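Local coordinates for protein putative rhamnosidase (Streptomyces avermitilis, PDB 3W5M) that hydrolyses terminal alpha-L-rhamnose from flavonoid glycosides such as naringin, rutin and hesperidin and from gum arabic, and carries a calcium-dependent rhamnose-binding module, at residues G711-L716 with T776-D781; T594-T599 with S657-T662; L27-A32 with Y86-R91; L706-G711 with G936-R941; R353-T358 with Q471-V476. One frame throughout, in Å; residues are numbered along the deposited sequence. Where two conformers were deposited one is given.

How the contacts relate
Read from the N terminus, the chain first closes contact 3, which joins the two sheets of the immunoglobulin-like domain. Contact 5 then closes a loop of 112 residues by pairing two strands of one sheet, and contact 2 sets the turn after strand 587-594 against helix 658-671. These three follow one another in series. Contact 4 spans 224 residues and fastens helix 698-710 to the C-terminal beta domain; contact 1 lies inside this loop, starting from the Gly711 they share. Contacts 1 and 4 meet through Glu777 and Tyr707, contacts 2 and 4 through Ser657 and Tyr710, and contacts 1 and 2 through Val715 and Thr662, while Val476 of contact 5 packs on Arg659 of contact 2.

Contact 1 (G711-L716 with T776-D781); sequences GDRQVL and TELGKD
Leu716 and Leu778 form the apolar side of this contact, where the first turn of helix 713-732 meets the end of helix 756-777. The CD1 methyl of Leu778 lies 4.0 Å from the backbone C of Leu716 and 4.2 Å from its CB, while CD1 of Leu716 approaches CB of Glu777 at 4.1 Å. Leu778 also rests on Ala717 and Leu720 of helix 713-732, and buried Leu716 packs on Tyr707. The carboxylate of Glu777 turns to another partner, the hydroxyl of Tyr707.

Toward solvent the contact thins to one long side chain. Arg713 bends at chi3 (85°), which turns NE out of the extended line of the chain, and NH2 then donates to the Glu777 carbonyl O at 3.1 Å. The donor sits in the carbonyl plane on a lone pair, although the oxygen is tilted from the guanidinium plane and the N-H...O angle is 146°. CD2 of Leu778 lies over one guanidinium face.

Each helix end is also finished locally. Asp712 is the N-cap, its OD1 accepting from Val715 N at 3.0 Å and pairing with Arg26, and Gly779 closes a Schellman motif with positive phi. A cationic group bound to a carbonyl of the last helical turn would be expected to offset the partial negative charge of that C-terminal end.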
# COMPACT_ATOMS: atom_id res chain seq x y z
N GLY A 711 -15.17 14.04 -10.84
CA GLY A 711 -15.88 15.31 -10.70
C GLY A 711 -15.94 15.74 -9.25
O GLY A 711 -16.81 16.54 -8.87
N ASP A 712 -15.02 15.22 -8.43
CA ASP A 712 -15.02 15.45 -6.98
C ASP A 712 -14.51 16.84 -6.63
O ASP A 712 -13.29 17.05 -6.54
CB ASP A 712 -14.13 14.40 -6.29
CG ASP A 712 -14.30 14.37 -4.79
OD1 ASP A 712 -14.41 15.44 -4.16
OD2 ASP A 712 -14.32 13.24 -4.22
N ARG A 713 -15.43 17.79 -6.41
CA ARG A 713 -15.03 19.18 -6.12
C ARG A 713 -14.43 19.31 -4.73
O ARG A 713 -13.60 20.16 -4.51
CB ARG A 713 -16.20 20.20 -6.29
CG ARG A 713 -16.73 20.25 -7.73
CD ARG A 713 -17.99 21.11 -7.89
NE ARG A 713 -17.69 22.53 -8.08
CZ ARG A 713 -17.80 23.46 -7.13
NH1 ARG A 713 -18.18 23.12 -5.92
NH2 ARG A 713 -17.51 24.72 -7.39
N GLN A 714 -14.82 18.45 -3.80
CA GLN A 714 -14.29 18.56 -2.45
C GLN A 714 -12.78 18.27 -2.40
O GLN A 714 -12.06 18.89 -1.61
CB GLN A 714 -15.04 17.63 -1.50
CG GLN A 714 -14.55 17.68 -0.07
CD GLN A 714 -15.45 16.86 0.84
OE1 GLN A 714 -16.52 17.34 1.24
NE2 GLN A 714 -15.04 15.63 1.17
N VAL A 715 -12.33 17.35 -3.24
CA VAL A 715 -10.91 17.02 -3.31
C VAL A 715 -10.11 18.28 -3.73
O VAL A 715 -9.03 18.51 -3.20
CB VAL A 715 -10.67 15.86 -4.29
CG1 VAL A 715 -9.20 15.73 -4.62
CG2 VAL A 715 -11.15 14.56 -3.66
N LEU A 716 -10.65 19.06 -4.65
CA LEU A 716 -9.97 20.30 -5.07
C LEU A 716 -9.97 21.35 -3.97
O LEU A 716 -8.94 21.96 -3.67
CB LEU A 716 -10.59 20.87 -6.34
CG LEU A 716 -10.59 20.04 -7.61
CD1 LEU A 716 -11.18 20.91 -8.71
CD2 LEU A 716 -9.19 19.55 -7.98
N THR A 776 -10.51 28.05 -10.97
CA THR A 776 -11.60 28.24 -11.92
C THR A 776 -12.78 27.30 -11.62
O THR A 776 -13.91 27.75 -11.50
CB THR A 776 -11.09 28.08 -13.38
OG1 THR A 776 -10.13 29.11 -13.65
CG2 THR A 776 -12.21 28.19 -14.39
N GLU A 777 -12.52 26.01 -11.48
CA GLU A 777 -13.60 25.07 -11.13
C GLU A 777 -14.30 25.41 -9.83
O GLU A 777 -15.50 25.17 -9.69
CB GLU A 777 -13.09 23.63 -11.11
CG GLU A 777 -12.56 23.15 -12.46
CD GLU A 777 -13.60 23.15 -13.58
OE1 GLU A 777 -14.69 22.56 -13.40
OE2 GLU A 777 -13.34 23.73 -14.65
N LEU A 778 -13.57 25.96 -8.87
CA LEU A 778 -14.13 26.30 -7.56
C LEU A 778 -14.76 27.69 -7.51
O LEU A 778 -15.18 28.12 -6.44
CB LEU A 778 -13.06 26.20 -6.48
CG LEU A 778 -12.48 24.80 -6.22
CD1 LEU A 778 -11.27 24.90 -5.29
CD2 LEU A 778 -13.54 23.93 -5.60
N GLY A 779 -14.79 28.40 -8.65
CA GLY A 779 -15.30 29.78 -8.71
C GLY A 779 -14.47 30.76 -7.91
O GLY A 779 -14.97 31.77 -7.45
N LYS A 780 -13.19 30.46 -7.73
CA LYS A 780 -12.27 31.35 -7.04
C LYS A 780 -11.56 32.22 -8.08
O LYS A 780 -11.72 32.02 -9.28
CB LYS A 780 -11.25 30.55 -6.22
CG LYS A 780 -11.82 29.90 -4.97
CD LYS A 780 -10.72 29.22 -4.17
CE LYS A 780 -11.24 28.71 -2.84
NZ LYS A 780 -11.07 29.69 -1.73
N ASP A 781 -10.77 33.19 -7.61
CA ASP A 781 -10.03 34.09 -8.49
C ASP A 781 -8.76 33.42 -9.07
O ASP A 781 -7.78 33.21 -8.35
CB ASP A 781 -9.67 35.38 -7.76
CG ASP A 781 -8.90 36.37 -8.64
OD1 ASP A 781 -9.06 36.31 -9.89
OD2 ASP A 781 -8.15 37.21 -8.08

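Contact 2 (T594-T599 with S657-T662); sequences TSAPFT and SARFLT
Two flat groups from neighbouring positions on helix 658-671, the guanidinium of Arg659 and the ring of Phe660, meet the end of strand 587-594 and the turn after it. The Ser595 carbonyl O and a water lie at the guanidinium edge, in its plane, with CA of Ala596 also near that edge. No atom of the turn lies squarely over either guanidinium face; CD of Pro597 approaches obliquely. Thr594 likewise comes to the Phe660 ring at a slant, its CB and OG1 each 3.6 Å from CD1, and Phe624 stacks on that ring.

With the Arg659 chain bent at chi3 (-67°) to turn NE, NH2 donates to Ser595 O at 2.9 Å with an angle of 157°. The water accepts from NH1 of Arg659 at 3.0 Å and donates to OG of Ser595 at 2.8 Å, so both terminal nitrogens reach the same residue. Glu656 forms a salt bridge with NH2, and the hydroxyls of Thr594 and Ser595 bond to the carbonyls of Gly478 and Pro479. In the link from strand 587-594 to strand 600-604, Ser595 centres an inverse gamma turn whose carbonyl is taken by an arginine from the first turn of a helix of the (alpha/alpha)6-barrel.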
# COMPACT_ATOMS: atom_id res chain seq x y z
N THR A 594 -6.83 -2.72 -0.74
CA THR A 594 -7.97 -1.90 -0.39
C THR A 594 -9.31 -2.43 -0.96
O THR A 594 -9.38 -2.90 -2.11
CB THR A 594 -7.74 -0.42 -0.78
OG1 THR A 594 -8.81 0.38 -0.23
CG2 THR A 594 -7.68 -0.24 -2.27
N SER A 595 -10.37 -2.36 -0.15
CA SER A 595 -11.67 -2.89 -0.55
C SER A 595 -12.34 -1.85 -1.40
O SER A 595 -13.14 -1.05 -0.91
CB SER A 595 -12.52 -3.29 0.67
OG SER A 595 -12.46 -2.29 1.72
N ALA A 596 -11.97 -1.82 -2.68
CA ALA A 596 -12.61 -0.94 -3.65
C ALA A 596 -12.86 -1.78 -4.89
O ALA A 596 -12.07 -2.68 -5.18
CB ALA A 596 -11.70 0.25 -3.98
N PRO A 597 -13.98 -1.53 -5.60
CA PRO A 597 -14.31 -2.32 -6.78
C PRO A 597 -13.40 -2.01 -7.97
O PRO A 597 -12.87 -0.90 -8.08
CB PRO A 597 -15.75 -1.89 -7.12
CG PRO A 597 -15.96 -0.58 -6.42
CD PRO A 597 -15.04 -0.56 -5.24
N PHE A 598 -13.22 -3.00 -8.85
CA PHE A 598 -12.60 -2.74 -10.15
C PHE A 598 -13.64 -2.09 -11.05
O PHE A 598 -14.80 -2.44 -11.02
CB PHE A 598 -12.05 -4.04 -10.77
CG PHE A 598 -10.89 -4.59 -10.00
CD1 PHE A 598 -11.11 -5.46 -8.91
CD2 PHE A 598 -9.59 -4.18 -10.29
CE1 PHE A 598 -10.03 -5.91 -8.16
CE2 PHE A 598 -8.51 -4.65 -9.54
CZ PHE A 598 -8.74 -5.51 -8.48
N THR A 599 -13.22 -1.10 -11.83
CA THR A 599 -14.20 -0.26 -12.51
C THR A 599 -13.95 -0.14 -14.02
O THR A 599 -14.56 0.70 -14.68
CB THR A 599 -14.23 1.16 -11.91
OG1 THR A 599 -12.90 1.67 -11.85
CG2 THR A 599 -14.85 1.14 -10.47
N SER A 657 -10.83 4.74 -7.04
CA SER A 657 -9.63 5.19 -6.36
C SER A 657 -9.87 6.47 -5.56
O SER A 657 -8.95 6.98 -4.92
CB SER A 657 -8.48 5.40 -7.38
OG SER A 657 -8.13 4.16 -7.99
N ALA A 658 -11.12 6.95 -5.54
CA ALA A 658 -11.42 8.20 -4.83
C ALA A 658 -11.19 8.13 -3.33
O ALA A 658 -10.52 8.98 -2.77
CB ALA A 658 -12.84 8.65 -5.13
N ARG A 659 -11.77 7.15 -2.64
CA ARG A 659 -11.57 7.10 -1.21
C ARG A 659 -10.08 6.86 -0.90
O ARG A 659 -9.52 7.44 0.04
CB ARG A 659 -12.41 5.98 -0.60
CG ARG A 659 -13.93 6.22 -0.62
CD ARG A 659 -14.63 4.98 -0.04
NE ARG A 659 -14.44 3.85 -0.95
CZ ARG A 659 -14.32 2.57 -0.56
NH1 ARG A 659 -14.38 2.23 0.72
NH2 ARG A 659 -14.11 1.62 -1.48
N PHE A 660 -9.43 5.99 -1.70
CA PHE A 660 -8.04 5.58 -1.41
C PHE A 660 -7.10 6.77 -1.56
O PHE A 660 -6.29 7.04 -0.67
CB PHE A 660 -7.59 4.44 -2.34
CG PHE A 660 -6.32 3.75 -1.88
CD1 PHE A 660 -6.32 2.89 -0.76
CD2 PHE A 660 -5.12 3.94 -2.57
CE1 PHE A 660 -5.16 2.24 -0.34
CE2 PHE A 660 -3.95 3.31 -2.16
CZ PHE A 660 -3.97 2.45 -1.04
N LEU A 661 -7.21 7.48 -2.67
CA LEU A 661 -6.32 8.63 -2.90
C LEU A 661 -6.72 9.88 -2.14
O LEU A 661 -5.86 10.67 -1.79
CB LEU A 661 -6.09 8.90 -4.40
CG LEU A 661 -5.48 7.65 -5.05
CD1 LEU A 661 -5.47 7.90 -6.55
CD2 LEU A 661 -4.08 7.32 -4.51
N THR A 662 -8.01 10.06 -1.86
CA THR A 662 -8.46 11.08 -0.87
C THR A 662 -7.75 10.91 0.46
O THR A 662 -7.20 11.86 1.00
CB THR A 662 -10.00 11.10 -0.67
OG1 THR A 662 -10.63 11.39 -1.92
CG2 THR A 662 -10.42 12.16 0.36
O HOH W 1 -14.70 -0.58 1.64

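Contact 3 (L27-A32 with Y86-R91); sequences LSWPMA and YFWSVR
The Ser28 carbonyl O lies 3.8 Å from CH2 of Trp88, edge-on and in the plane of the indole; no hydrogen bond joins the two segments. The surrounding contact is apolar and fully buried. CD2 of Leu27 stands over the centre of the Trp88 six-membered ring, 3.9 Å from its centroid and 8° off the normal. A second CH-pi contact runs the other way: CG2 of Val90 sits 3.8 Å from the centroid of the Trp29 six-membered ring. With Val90 CG2 anti to the backbone N, both methyls reach Trp29, whose side chain crosses that of Val90 at about a right angle. Between these pairs CE3 of Trp29 meets CZ3 of Trp88 at 4.1 Å.

NE1 of Trp29 is bonded to Gln40, and Trp108 meets Trp88 edge-to-face. Strands 26-32 and 85-94 belong to different antiparallel sheets, and this aromatic and aliphatic core between two packed sheets is that of a beta-sandwich, here the N-terminal immunoglobulin-like domain.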
# COMPACT_ATOMS: atom_id res chain seq x y z
N LEU A 27 -24.03 12.41 -1.31
CA LEU A 27 -24.98 11.40 -1.77
C LEU A 27 -24.93 11.34 -3.29
O LEU A 27 -24.77 12.38 -3.97
CB LEU A 27 -26.39 11.84 -1.32
CG LEU A 27 -26.58 12.06 0.20
CD1 LEU A 27 -27.98 12.59 0.45
CD2 LEU A 27 -26.36 10.76 0.93
N SER A 28 -25.08 10.13 -3.85
CA SER A 28 -25.08 9.95 -5.30
C SER A 28 -26.21 9.05 -5.75
O SER A 28 -26.54 8.08 -5.04
CB SER A 28 -23.75 9.35 -5.78
OG SER A 28 -22.65 10.26 -5.60
N TRP A 29 -26.80 9.34 -6.90
CA TRP A 29 -27.90 8.52 -7.44
C TRP A 29 -27.77 8.24 -8.95
O TRP A 29 -28.36 8.93 -9.77
CB TRP A 29 -29.29 9.07 -7.05
CG TRP A 29 -29.49 10.56 -7.24
CD1 TRP A 29 -29.94 11.20 -8.37
CD2 TRP A 29 -29.29 11.59 -6.26
NE1 TRP A 29 -30.00 12.56 -8.15
CE2 TRP A 29 -29.61 12.82 -6.87
CE3 TRP A 29 -28.84 11.58 -4.93
CZ2 TRP A 29 -29.52 14.04 -6.20
CZ3 TRP A 29 -28.79 12.79 -4.25
CH2 TRP A 29 -29.11 14.01 -4.89
N PRO A 30 -26.98 7.22 -9.30
CA PRO A 30 -26.98 6.79 -10.70
C PRO A 30 -28.44 6.49 -11.11
O PRO A 30 -29.24 6.00 -10.28
CB PRO A 30 -26.14 5.50 -10.68
CG PRO A 30 -25.39 5.50 -9.38
CD PRO A 30 -26.23 6.31 -8.42
N MET A 31 -28.80 6.81 -12.34
CA MET A 31 -30.16 6.53 -12.80
C MET A 31 -30.12 5.62 -14.03
O MET A 31 -29.13 5.56 -14.74
CB MET A 31 -30.89 7.82 -13.11
CG MET A 31 -31.27 8.65 -11.88
SD MET A 31 -31.45 10.41 -12.34
CE MET A 31 -29.73 10.90 -12.50
N ALA A 32 -31.21 4.89 -14.26
CA ALA A 32 -31.31 4.01 -15.44
C ALA A 32 -32.59 4.29 -16.19
O ALA A 32 -33.62 4.61 -15.58
CB ALA A 32 -31.25 2.54 -15.03
N TYR A 86 -28.87 6.68 9.69
CA TYR A 86 -29.73 7.58 8.94
C TYR A 86 -30.23 6.90 7.68
O TYR A 86 -29.43 6.49 6.83
CB TYR A 86 -28.99 8.87 8.58
CG TYR A 86 -28.71 9.71 9.80
CD1 TYR A 86 -29.70 10.57 10.31
CD2 TYR A 86 -27.51 9.61 10.49
CE1 TYR A 86 -29.45 11.33 11.45
CE2 TYR A 86 -27.26 10.38 11.63
CZ TYR A 86 -28.23 11.24 12.10
OH TYR A 86 -28.00 12.01 13.22
N PHE A 87 -31.55 6.81 7.55
CA PHE A 87 -32.15 6.21 6.36
C PHE A 87 -32.44 7.31 5.36
O PHE A 87 -32.74 8.46 5.75
CB PHE A 87 -33.40 5.41 6.72
CG PHE A 87 -33.11 4.18 7.51
CD1 PHE A 87 -32.99 4.24 8.89
CD2 PHE A 87 -32.95 2.94 6.87
CE1 PHE A 87 -32.72 3.10 9.62
CE2 PHE A 87 -32.69 1.79 7.60
CZ PHE A 87 -32.58 1.87 8.98
N TRP A 88 -32.25 7.01 4.08
CA TRP A 88 -32.49 7.99 3.07
C TRP A 88 -33.02 7.42 1.78
O TRP A 88 -32.88 6.24 1.48
CB TRP A 88 -31.25 8.88 2.81
CG TRP A 88 -30.14 8.20 2.03
CD1 TRP A 88 -29.32 7.23 2.48
CD2 TRP A 88 -29.77 8.46 0.68
NE1 TRP A 88 -28.45 6.84 1.48
CE2 TRP A 88 -28.69 7.60 0.37
CE3 TRP A 88 -30.23 9.35 -0.30
CZ2 TRP A 88 -28.05 7.61 -0.88
CZ3 TRP A 88 -29.61 9.35 -1.57
CH2 TRP A 88 -28.53 8.48 -1.84
N SER A 89 -33.61 8.31 1.01
CA SER A 89 -34.25 7.99 -0.22
C SER A 89 -34.21 9.25 -1.05
O SER A 89 -34.23 10.35 -0.52
CB SER A 89 -35.69 7.57 0.04
OG SER A 89 -36.25 6.94 -1.09
N VAL A 90 -34.13 9.08 -2.36
CA VAL A 90 -34.17 10.21 -3.28
C VAL A 90 -35.12 9.88 -4.45
O VAL A 90 -35.36 8.69 -4.77
CB VAL A 90 -32.74 10.55 -3.81
CG1 VAL A 90 -32.13 9.39 -4.59
CG2 VAL A 90 -32.74 11.81 -4.64
N ARG A 91 -35.67 10.92 -5.05
CA ARG A 91 -36.43 10.81 -6.28
C ARG A 91 -36.05 12.00 -7.12
O ARG A 91 -35.56 13.01 -6.59
CB ARG A 91 -37.95 10.77 -6.04
CG ARG A 91 -38.54 12.01 -5.41
CD ARG A 91 -40.04 12.04 -5.66
NE ARG A 91 -40.68 13.12 -4.93
CZ ARG A 91 -42.00 13.23 -4.78
NH1 ARG A 91 -42.79 12.31 -5.31
NH2 ARG A 91 -42.51 14.26 -4.11

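Contact 4 (L706-G711 with G936-R941); sequences LYQAYG and GRAGYR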
# COMPACT_ATOMS: atom_id res chain seq x y z
N LEU A 706 -8.22 13.07 -9.77
CA LEU A 706 -9.48 12.63 -9.12
C LEU A 706 -10.63 13.51 -9.58
O LEU A 706 -11.71 13.04 -9.88
CB LEU A 706 -9.40 12.65 -7.60
CG LEU A 706 -8.39 11.74 -6.88
CD1 LEU A 706 -8.35 11.93 -5.37
CD2 LEU A 706 -8.66 10.25 -7.19
N TYR A 707 -10.38 14.80 -9.72
CA TYR A 707 -11.42 15.67 -10.22
C TYR A 707 -11.87 15.31 -11.66
O TYR A 707 -13.08 15.23 -11.94
CB TYR A 707 -11.00 17.13 -10.10
CG TYR A 707 -12.06 18.04 -10.62
CD1 TYR A 707 -13.27 18.18 -9.90
CD2 TYR A 707 -11.91 18.74 -11.82
CE1 TYR A 707 -14.28 19.01 -10.36
CE2 TYR A 707 -12.92 19.58 -12.28
CZ TYR A 707 -14.09 19.70 -11.54
OH TYR A 707 -15.13 20.51 -11.97
N GLN A 708 -10.92 15.09 -12.56
CA GLN A 708 -11.22 14.63 -13.91
C GLN A 708 -12.03 13.31 -13.94
O GLN A 708 -13.01 13.19 -14.69
CB GLN A 708 -9.93 14.50 -14.72
CG GLN A 708 -9.35 15.86 -15.05
CD GLN A 708 -10.30 16.64 -15.96
OE1 GLN A 708 -10.69 16.14 -17.02
NE2 GLN A 708 -10.70 17.82 -15.53
N ALA A 709 -11.63 12.34 -13.12
CA ALA A 709 -12.30 11.03 -13.15
C ALA A 709 -13.65 11.03 -12.47
O ALA A 709 -14.59 10.36 -12.94
CB ALA A 709 -11.41 9.94 -12.55
N TYR A 710 -13.75 11.77 -11.37
CA TYR A 710 -14.92 11.64 -10.49
C TYR A 710 -15.75 12.92 -10.42
O TYR A 710 -16.90 12.89 -10.00
CB TYR A 710 -14.56 11.15 -9.08
CG TYR A 710 -13.82 9.84 -9.12
CD1 TYR A 710 -14.46 8.67 -9.51
CD2 TYR A 710 -12.46 9.78 -8.78
CE1 TYR A 710 -13.77 7.46 -9.57
CE2 TYR A 710 -11.76 8.58 -8.85
CZ TYR A 710 -12.42 7.42 -9.23
OH TYR A 710 -11.69 6.22 -9.31
N GLY A 711 -15.17 14.04 -10.84
CA GLY A 711 -15.88 15.31 -10.70
C GLY A 711 -15.94 15.74 -9.25
O GLY A 711 -16.81 16.54 -8.87
N GLY A 936 -15.04 14.28 -21.36
CA GLY A 936 -15.15 15.60 -22.00
C GLY A 936 -15.39 16.72 -21.01
O GLY A 936 -14.90 17.85 -21.18
N ARG A 937 -16.16 16.42 -19.97
CA ARG A 937 -16.25 17.30 -18.81
C ARG A 937 -15.92 16.47 -17.58
O ARG A 937 -16.08 15.25 -17.59
CB ARG A 937 -17.66 17.89 -18.67
CG ARG A 937 -18.02 18.97 -19.69
CD ARG A 937 -19.45 19.46 -19.48
NE ARG A 937 -19.69 19.87 -18.09
CZ ARG A 937 -20.87 19.88 -17.47
NH1 ARG A 937 -21.98 19.51 -18.10
NH2 ARG A 937 -20.93 20.27 -16.21
N ALA A 938 -15.45 17.13 -16.52
CA ALA A 938 -14.99 16.45 -15.32
C ALA A 938 -16.04 15.48 -14.79
O ALA A 938 -17.26 15.78 -14.77
CB ALA A 938 -14.58 17.43 -14.25
N GLY A 939 -15.57 14.31 -14.42
CA GLY A 939 -16.44 13.27 -13.88
C GLY A 939 -17.31 12.59 -14.91
O GLY A 939 -18.26 11.89 -14.55
N TYR A 940 -17.00 12.77 -16.20
CA TYR A 940 -17.75 12.13 -17.30
C TYR A 940 -19.20 12.63 -17.42
O TYR A 940 -20.06 11.92 -17.96
CB TYR A 940 -17.72 10.60 -17.21
CG TYR A 940 -16.35 10.02 -17.38
CD1 TYR A 940 -15.45 9.98 -16.32
CD2 TYR A 940 -15.95 9.51 -18.63
CE1 TYR A 940 -14.16 9.46 -16.48
CE2 TYR A 940 -14.68 8.99 -18.81
CZ TYR A 940 -13.79 8.97 -17.74
OH TYR A 940 -12.52 8.45 -17.95
N ARG A 941 -19.46 13.84 -16.93
CA ARG A 941 -20.73 14.52 -17.20
C ARG A 941 -20.97 14.59 -18.71
O ARG A 941 -22.11 14.53 -19.18
CB ARG A 941 -20.74 15.93 -16.60
CG ARG A 941 -22.15 16.50 -16.48
CD ARG A 941 -23.08 15.47 -15.85
NE ARG A 941 -24.47 15.91 -15.81
CZ ARG A 941 -24.96 16.73 -14.89
NH1 ARG A 941 -24.19 17.22 -13.92
NH2 ARG A 941 -26.24 17.08 -14.94
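Tyr707 holds CG anti to the backbone N (chi1 180°), and its ring meets the CB methyl of Ala938 over one face. Positive phi at Gly939 and Tyr940 curls the opposing loop at the end of helix 698-710. CE2 of Tyr707 is 3.4 Å from Ala938 CB, a close CH-pi contact with the methyl 29° off the ring normal.

Beside it the backbones touch directly. Gly939 N donates to Gln708 O at 2.8 Å, fairly straight at 160° but from above the carbonyl plane. CA of Gly939 makes a C-H...O contact of 3.6 Å with Ala709 O and lies 3.4 Å from Gly711 N, which shows how closely the two backbones pack. The Ala709 carbonyl O also meets the edge of the Tyr940 ring, 3.5 Å from CD1.

Tyr940 further packs on Tyr653 and Phe960. A glycine-bearing loop thus receives a helix C-terminus, joining the (alpha/alpha)6-barrel to the C-terminal beta-sandwich domain.

Contact 5 (R353-T358 with Q471-V476); sequences RVQYQT and QIVAQV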
# COMPACT_ATOMS: atom_id res chain seq x y z
N ARG A 353 -2.66 11.48 13.26
CA ARG A 353 -3.97 10.84 13.20
C ARG A 353 -3.81 9.32 13.19
O ARG A 353 -2.78 8.77 12.74
CB ARG A 353 -4.77 11.30 11.97
CG ARG A 353 -4.25 10.75 10.64
CD ARG A 353 -4.95 11.33 9.42
NE ARG A 353 -4.61 12.75 9.28
CZ ARG A 353 -5.49 13.74 9.45
NH1 ARG A 353 -6.77 13.48 9.73
NH2 ARG A 353 -5.08 15.01 9.35
N VAL A 354 -4.81 8.65 13.76
CA VAL A 354 -4.94 7.21 13.60
C VAL A 354 -6.38 6.95 13.13
O VAL A 354 -7.30 7.66 13.52
CB VAL A 354 -4.57 6.44 14.89
CG1 VAL A 354 -5.58 6.66 16.00
CG2 VAL A 354 -4.36 4.93 14.59
N GLN A 355 -6.57 5.94 12.29
CA GLN A 355 -7.90 5.67 11.75
C GLN A 355 -8.54 4.54 12.57
O GLN A 355 -7.85 3.62 12.95
CB GLN A 355 -7.81 5.29 10.27
CG GLN A 355 -7.29 6.44 9.43
CD GLN A 355 -7.63 6.32 7.95
OE1 GLN A 355 -8.47 7.08 7.41
NE2 GLN A 355 -6.99 5.39 7.30
N TYR A 356 -9.83 4.64 12.88
CA TYR A 356 -10.54 3.55 13.61
C TYR A 356 -11.57 2.87 12.70
O TYR A 356 -12.02 3.43 11.66
CB TYR A 356 -11.20 4.05 14.92
CG TYR A 356 -12.45 4.88 14.71
CD1 TYR A 356 -13.71 4.27 14.52
CD2 TYR A 356 -12.39 6.28 14.69
CE1 TYR A 356 -14.86 5.03 14.32
CE2 TYR A 356 -13.54 7.05 14.52
CZ TYR A 356 -14.76 6.43 14.33
OH TYR A 356 -15.91 7.16 14.12
N GLN A 357 -11.92 1.65 13.08
CA GLN A 357 -12.86 0.80 12.32
C GLN A 357 -14.11 0.59 13.14
O GLN A 357 -14.06 0.62 14.37
CB GLN A 357 -12.23 -0.57 11.96
CG GLN A 357 -10.97 -0.53 11.08
CD GLN A 357 -9.80 0.18 11.72
OE1 GLN A 357 -9.32 -0.22 12.80
NE2 GLN A 357 -9.34 1.28 11.08
N THR A 358 -15.23 0.39 12.45
CA THR A 358 -16.53 0.16 13.09
C THR A 358 -17.08 -1.18 12.58
O THR A 358 -17.11 -1.42 11.37
CB THR A 358 -17.54 1.26 12.71
OG1 THR A 358 -17.03 2.54 13.12
CG2 THR A 358 -18.88 1.03 13.43
N GLN A 471 -5.65 13.15 16.43
CA GLN A 471 -7.02 12.90 15.96
C GLN A 471 -7.22 11.40 15.83
O GLN A 471 -6.31 10.70 15.40
CB GLN A 471 -7.21 13.53 14.60
CG GLN A 471 -6.94 15.02 14.54
CD GLN A 471 -7.41 15.56 13.21
OE1 GLN A 471 -8.58 15.42 12.86
NE2 GLN A 471 -6.49 16.12 12.45
N ILE A 472 -8.40 10.92 16.20
CA ILE A 472 -8.84 9.55 15.95
C ILE A 472 -10.03 9.68 15.00
O ILE A 472 -11.07 10.26 15.36
CB ILE A 472 -9.22 8.84 17.26
CG1 ILE A 472 -8.06 8.94 18.27
CG2 ILE A 472 -9.65 7.39 16.99
CD1 ILE A 472 -8.34 8.37 19.65
N VAL A 473 -9.85 9.21 13.76
CA VAL A 473 -10.82 9.50 12.70
C VAL A 473 -11.31 8.20 12.06
O VAL A 473 -10.54 7.26 11.97
CB VAL A 473 -10.20 10.42 11.60
CG1 VAL A 473 -9.81 11.76 12.22
CG2 VAL A 473 -8.97 9.78 10.98
N ALA A 474 -12.58 8.16 11.66
CA ALA A 474 -13.15 6.94 11.02
C ALA A 474 -12.37 6.70 9.73
O ALA A 474 -12.06 7.67 9.00
CB ALA A 474 -14.63 7.11 10.70
N GLN A 475 -12.01 5.45 9.47
CA GLN A 475 -11.16 5.14 8.32
C GLN A 475 -11.80 5.66 7.03
O GLN A 475 -12.97 5.39 6.74
CB GLN A 475 -10.91 3.63 8.22
CG GLN A 475 -10.02 3.27 7.04
CD GLN A 475 -9.35 1.93 7.19
OE1 GLN A 475 -9.73 1.12 8.06
NE2 GLN A 475 -8.34 1.69 6.36
N VAL A 476 -11.01 6.40 6.25
CA VAL A 476 -11.51 7.01 5.03
C VAL A 476 -11.41 6.05 3.82
O VAL A 476 -12.36 5.95 3.03
CB VAL A 476 -10.72 8.30 4.72
CG1 VAL A 476 -11.12 8.84 3.34
CG2 VAL A 476 -10.92 9.31 5.85
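Tyr356, Ile472 and Ala474 make the apolar centre, on the sheet face they share with Val354. CA of Ala474 lies over the Tyr356 ring, offset toward the rim and 3.8 Å from its centroid, while CG2 of Ile472 touches CD2 of the same ring at 3.7 Å. Val354 and Ile472 run side by side.

The strands pair in parallel: Val473 N donates to Val354 O at 3.0 Å, and Tyr356 N to Val473 O at 2.9 Å, with similar bonds from Val354 N to Gln471 O and from Gln475 N to Tyr356 O.

Farther out the glutamines take over. CD of Gln355 is roughly anti to CA (chi2 -159°), and from it OE1 accepts from Val476 N at 2.9 Å, the donor standing above the amide plane. NE2 of Gln357, whose OE1 bonds to the Tyr329 hydroxyl, donates to OE1 of Gln475 at 3.0 Å, the amide planes 81° apart. Asp477 OD1 receives NE2 of both Gln355 and Gln475.

Strand 471-474 is outermost in a five-stranded sheet, and strand 353-360 lies between it and antiparallel strand 316-326. Helix 658-671 flanks the opposite sheet face: Arg353 forms a salt bridge with its Asp670, and Gln355 rests on its Lys663.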